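Local coordinates for protein synthesis inhibitor I (Hordeum vulgare, PDB 4FBC) that is a plant ribosome-inactivating protein, an inhibitor of protein synthesis, and holds adenosine monophosphate in a pocket lined by eight residues, at residues A43-H47 and L221-D225; R179-V183 and Q210-W214. The protein carries 3 engineered substitutions. All blocks are in the same frame, centred on the assembly; numbering follows the deposited sequence.

Interaction 1 of 2, residues A43-H47 and L221-D225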
# COMPACT_ATOMS: atom_id res chain seq x y z
N ALA A 43 16.59 8.84 -7.08
CA ALA A 43 17.61 9.68 -6.47
C ALA A 43 17.67 9.59 -4.95
O ALA A 43 18.49 10.26 -4.32
CB ALA A 43 17.41 11.16 -6.90
N HIS A 44 16.80 8.78 -4.36
CA HIS A 44 16.71 8.75 -2.90
C HIS A 44 16.40 7.35 -2.37
O HIS A 44 15.25 6.90 -2.40
CB HIS A 44 15.64 9.75 -2.42
CG HIS A 44 15.63 9.95 -0.93
ND1 HIS A 44 14.55 10.50 -0.27
CD2 HIS A 44 16.55 9.67 0.01
CE1 HIS A 44 14.82 10.56 1.03
NE2 HIS A 44 16.03 10.06 1.22
N PHE A 45 17.44 6.67 -1.89
CA PHE A 45 17.26 5.40 -1.18
C PHE A 45 17.72 5.60 0.26
O PHE A 45 18.47 6.53 0.55
CB PHE A 45 18.16 4.32 -1.79
CG PHE A 45 17.69 3.81 -3.12
CD1 PHE A 45 17.88 4.56 -4.27
CD2 PHE A 45 17.12 2.55 -3.22
CE1 PHE A 45 17.47 4.07 -5.51
CE2 PHE A 45 16.69 2.06 -4.45
CZ PHE A 45 16.87 2.82 -5.60
N SER A 46 17.28 4.72 1.16
CA SER A 46 17.78 4.70 2.53
C SER A 46 18.13 3.26 2.88
O SER A 46 17.25 2.40 2.84
CB SER A 46 16.71 5.19 3.51
OG SER A 46 17.20 5.19 4.85
N HIS A 47 19.40 3.01 3.21
CA HIS A 47 19.88 1.65 3.51
C HIS A 47 19.47 0.67 2.41
O HIS A 47 19.03 -0.46 2.68
CB HIS A 47 19.38 1.19 4.88
CG HIS A 47 19.81 2.09 6.00
ND1 HIS A 47 20.71 1.70 6.97
CD2 HIS A 47 19.48 3.37 6.29
CE1 HIS A 47 20.91 2.70 7.81
NE2 HIS A 47 20.17 3.72 7.42
N LEU A 221 14.26 5.60 10.16
CA LEU A 221 15.39 5.19 9.33
C LEU A 221 16.03 6.38 8.61
O LEU A 221 17.25 6.48 8.55
CB LEU A 221 14.98 4.09 8.34
CG LEU A 221 16.17 3.45 7.64
CD1 LEU A 221 17.11 2.77 8.65
CD2 LEU A 221 15.66 2.43 6.63
N LEU A 222 15.20 7.27 8.07
CA LEU A 222 15.71 8.46 7.37
C LEU A 222 16.64 9.31 8.23
O LEU A 222 17.62 9.89 7.74
CB LEU A 222 14.56 9.32 6.84
CG LEU A 222 13.78 8.72 5.66
CD1 LEU A 222 12.48 9.47 5.42
CD2 LEU A 222 14.65 8.74 4.42
N LYS A 223 16.34 9.40 9.52
CA LYS A 223 17.17 10.16 10.45
C LYS A 223 18.60 9.63 10.53
O LYS A 223 19.54 10.40 10.74
CB LYS A 223 16.53 10.18 11.84
CG LYS A 223 15.32 11.09 11.92
CD LYS A 223 14.67 11.05 13.29
CE LYS A 223 13.45 11.97 13.32
NZ LYS A 223 12.78 11.96 14.66
N THR A 224 18.77 8.33 10.33
CA THR A 224 20.11 7.75 10.42
C THR A 224 21.00 8.09 9.22
O THR A 224 22.22 7.93 9.27
CB THR A 224 20.06 6.20 10.64
OG1 THR A 224 19.53 5.57 9.46
CG2 THR A 224 19.19 5.85 11.85
N ASP A 225 20.38 8.58 8.15
CA ASP A 225 21.13 8.95 6.94
C ASP A 225 21.72 10.36 7.02
O ASP A 225 22.62 10.71 6.25
CB ASP A 225 20.25 8.85 5.70
CG ASP A 225 19.72 7.45 5.47
OD1 ASP A 225 20.41 6.47 5.84
OD2 ASP A 225 18.61 7.35 4.89
O HOH W 1 17.92 9.62 3.48
O HOH W 2 21.52 5.02 3.51
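Two direct hydrogen bonds anchor residues 43-47 to helix 214-225. Ser46 OG donates to Asp225 OD2 over 2.6 Å, the CA-to-CB bonds of both residues pointing at the opposite segment. His47 NE2 donates to Thr224 OG1 (2.8 Å, 145° at the hydrogen); Thr224 OG1 spends its own proton on Leu221 O (2.6 Å), leaving its lone pairs to receive the His47 N-H. His47 NE2 also lies 3.2 Å from Asp225 OD1, but the angle is too poor for a bond.

Water extends the polar seam. One molecule donates to Asp225 OD2 (2.8 Å) and is also hydrogen-bonded to His44 NE2 (3.0 Å); another accepts from His47 N (2.9 Å) and donates to Asp225 OD1 (3.0 Å), so both carboxylate oxygens are engaged.

Van der Waals contacts flank these bonds. Leu221 CD1 sits 3.6 Å from the His47 ring centroid, 21° off the normal, a CH-pi contact over the face, while Leu222 CD2 packs against the His44 ring at NE2, 3.7 Å away. Ala248 of helix 248-254 touches both Leu221 and His47.

The arrangement is a β-hairpin, antiparallel strands 45-46 and 49-50, docked through side chains onto a helix of the ribosome-inactivating protein fold.

Interaction 2 of 2, residues R179-V183 and Q210-W214. With AMP (adenosine monophosphate), chain E.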
# COMPACT_ATOMS: atom_id res chain seq x y z
N ARG A 179 4.28 -1.64 1.22
CA ARG A 179 5.00 -0.84 2.21
C ARG A 179 5.99 -1.62 3.06
O ARG A 179 7.03 -1.08 3.45
CB ARG A 179 4.01 -0.16 3.14
CG ARG A 179 3.26 1.00 2.50
CD ARG A 179 2.07 1.38 3.35
NE ARG A 179 1.36 2.55 2.83
CZ ARG A 179 0.06 2.77 3.00
NH1 ARG A 179 -0.67 1.90 3.67
NH2 ARG A 179 -0.50 3.87 2.50
N PHE A 180 5.68 -2.88 3.36
CA PHE A 180 6.45 -3.65 4.34
C PHE A 180 6.87 -5.02 3.85
O PHE A 180 6.03 -5.80 3.41
CB PHE A 180 5.63 -3.85 5.62
CG PHE A 180 5.27 -2.58 6.30
CD1 PHE A 180 6.22 -1.88 7.04
CD2 PHE A 180 3.99 -2.06 6.19
CE1 PHE A 180 5.90 -0.68 7.65
CE2 PHE A 180 3.66 -0.87 6.80
CZ PHE A 180 4.62 -0.19 7.54
N GLN A 181 8.17 -5.30 3.94
CA GLN A 181 8.70 -6.63 3.59
C GLN A 181 8.19 -7.69 4.54
O GLN A 181 8.09 -8.87 4.18
CB GLN A 181 10.23 -6.62 3.60
CG GLN A 181 10.86 -5.58 2.68
CD GLN A 181 12.31 -5.89 2.38
OE1 GLN A 181 12.62 -6.89 1.72
NE2 GLN A 181 13.23 -5.06 2.88
N THR A 182 7.87 -7.29 5.76
CA THR A 182 7.31 -8.22 6.74
C THR A 182 5.95 -8.70 6.26
O THR A 182 5.67 -9.91 6.23
CB THR A 182 7.17 -7.56 8.11
OG1 THR A 182 6.62 -6.26 7.92
CG2 THR A 182 8.52 -7.46 8.82
N VAL A 183 5.09 -7.76 5.89
CA VAL A 183 3.75 -8.10 5.41
C VAL A 183 3.76 -8.87 4.08
O VAL A 183 3.02 -9.84 3.92
CB VAL A 183 2.85 -6.86 5.32
CG1 VAL A 183 1.49 -7.21 4.74
CG2 VAL A 183 2.71 -6.20 6.71
N GLN A 210 3.72 -1.97 12.91
CA GLN A 210 4.36 -1.48 11.69
C GLN A 210 3.35 -0.82 10.76
O GLN A 210 3.54 0.33 10.33
CB GLN A 210 5.07 -2.63 10.97
CG GLN A 210 6.30 -3.18 11.71
CD GLN A 210 6.64 -4.60 11.29
OE1 GLN A 210 6.20 -5.07 10.25
NE2 GLN A 210 7.41 -5.29 12.12
N VAL A 211 2.28 -1.55 10.44
CA VAL A 211 1.22 -1.02 9.58
C VAL A 211 0.66 0.31 10.11
O VAL A 211 0.45 1.25 9.35
CB VAL A 211 0.09 -2.05 9.36
CG1 VAL A 211 -1.13 -1.39 8.74
CG2 VAL A 211 0.58 -3.20 8.47
N ASN A 212 0.47 0.38 11.43
CA ASN A 212 -0.07 1.60 12.04
C ASN A 212 0.97 2.71 12.29
O ASN A 212 0.63 3.78 12.82
CB ASN A 212 -0.81 1.25 13.35
CG ASN A 212 -2.13 0.54 13.10
OD1 ASN A 212 -2.75 0.69 12.04
ND2 ASN A 212 -2.58 -0.23 14.09
N GLY A 213 2.22 2.47 11.89
CA GLY A 213 3.30 3.44 12.10
C GLY A 213 4.28 3.58 10.94
O GLY A 213 5.48 3.79 11.15
N TRP A 214 3.78 3.48 9.72
CA TRP A 214 4.63 3.55 8.53
C TRP A 214 5.45 4.84 8.48
O TRP A 214 6.65 4.82 8.21
CB TRP A 214 3.77 3.41 7.28
CG TRP A 214 4.49 3.41 5.96
CD1 TRP A 214 5.65 2.76 5.64
CD2 TRP A 214 4.07 4.09 4.77
NE1 TRP A 214 5.98 3.00 4.32
CE2 TRP A 214 5.02 3.81 3.76
CE3 TRP A 214 2.98 4.91 4.46
CZ2 TRP A 214 4.91 4.33 2.47
CZ3 TRP A 214 2.87 5.42 3.18
CH2 TRP A 214 3.83 5.13 2.20
P AMP E . -3.78 9.51 8.12
O1P AMP E . -5.23 9.20 8.41
O2P AMP E . -2.96 10.19 9.19
O3P AMP E . -3.68 10.30 6.83
O5' AMP E . -3.04 8.18 7.65
C5' AMP E . -2.25 7.41 8.55
C4' AMP E . -1.78 6.13 7.91
O4' AMP E . -2.91 5.26 7.67
C3' AMP E . -1.11 6.28 6.55
O3' AMP E . 0.26 6.65 6.63
C2' AMP E . -1.34 4.92 5.91
O2' AMP E . -0.39 3.97 6.39
C1' AMP E . -2.73 4.55 6.46
N9 AMP E . -3.83 4.91 5.53
C8 AMP E . -4.77 5.86 5.74
N7 AMP E . -5.65 5.93 4.71
C5 AMP E . -5.28 5.00 3.80
C6 AMP E . -5.77 4.54 2.47
N6 AMP E . -6.86 5.10 1.90
N1 AMP E . -5.09 3.53 1.87
C2 AMP E . -4.00 2.97 2.43
N3 AMP E . -3.50 3.33 3.62
C4 AMP E . -4.09 4.32 4.35
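Gln210 opens residues 210-214 with a polar and an apolar contact. Its OE1 accepts a 2.6 Å hydrogen bond from Thr182 OG1, while its NE2 is hydrogen-bonded to Met243 O. Its CB lies 4.2 Å from the centroid of the Phe180 ring and 22° off the normal, a CH-pi contact over the face; the ring tip reaches the backbone, with Phe180 CZ 3.0 Å from Gln210 O.

Val211 continues the apolar surface: its CA is 3.7 Å from Phe180 CE2, and its CG2 is 4.1 Å from Val183 CG2. The chain then bends, with Gly213 N hydrogen-bonded to Gln210 O at 3.0 Å and Gly213 taking the N-cap position of helix 214-225. Phe180 is likewise an N-cap, between helices 157-179 and 181-190, so two helix-to-helix joints of the ribosome-inactivating protein fold meet here, beside its ligand pocket.

Trp214 starts the next helix. Phe180 CZ approaches its CD1 at 3.7 Å, the ring planes lying oblique at 71°. Arg179 extends across the indole: its CD is 3.7 Å from the six-membered-ring centroid, 14° off the normal, and its CZ makes an off-centre cation-pi contact at 4.3 Å. Trp214 NE1 is hydrogen-bonded to Ile257 O. Arg179 NH1 forms a salt bridge with Glu176 OE2, NH2 hydrogen-bonds to Asn86 O, and NH1 also donates to N3 of the bound adenosine monophosphate at 3.2 Å and 152°.

Helix 214-225 connects the two contacts: Trp214 at its start belongs to interaction 2, and residues 221-225 supply one side of interaction 1. Their centres lie about 17 Å apart and their nearest atoms about 7 Å, so they do not touch. Helix 248-254 borders both contacts, meeting Leu221 and His47 through Ala248 in interaction 1, and Thr182 and Gln210 through Thr254 in interaction 2. In sequence, interaction 2 is nested inside the loop closed by interaction 1. They differ in relation to the ligand: Arg179 and Trp214 line the adenosine monophosphate pocket, whereas the side chain of Leu222 remains about 13 Å from that ligand.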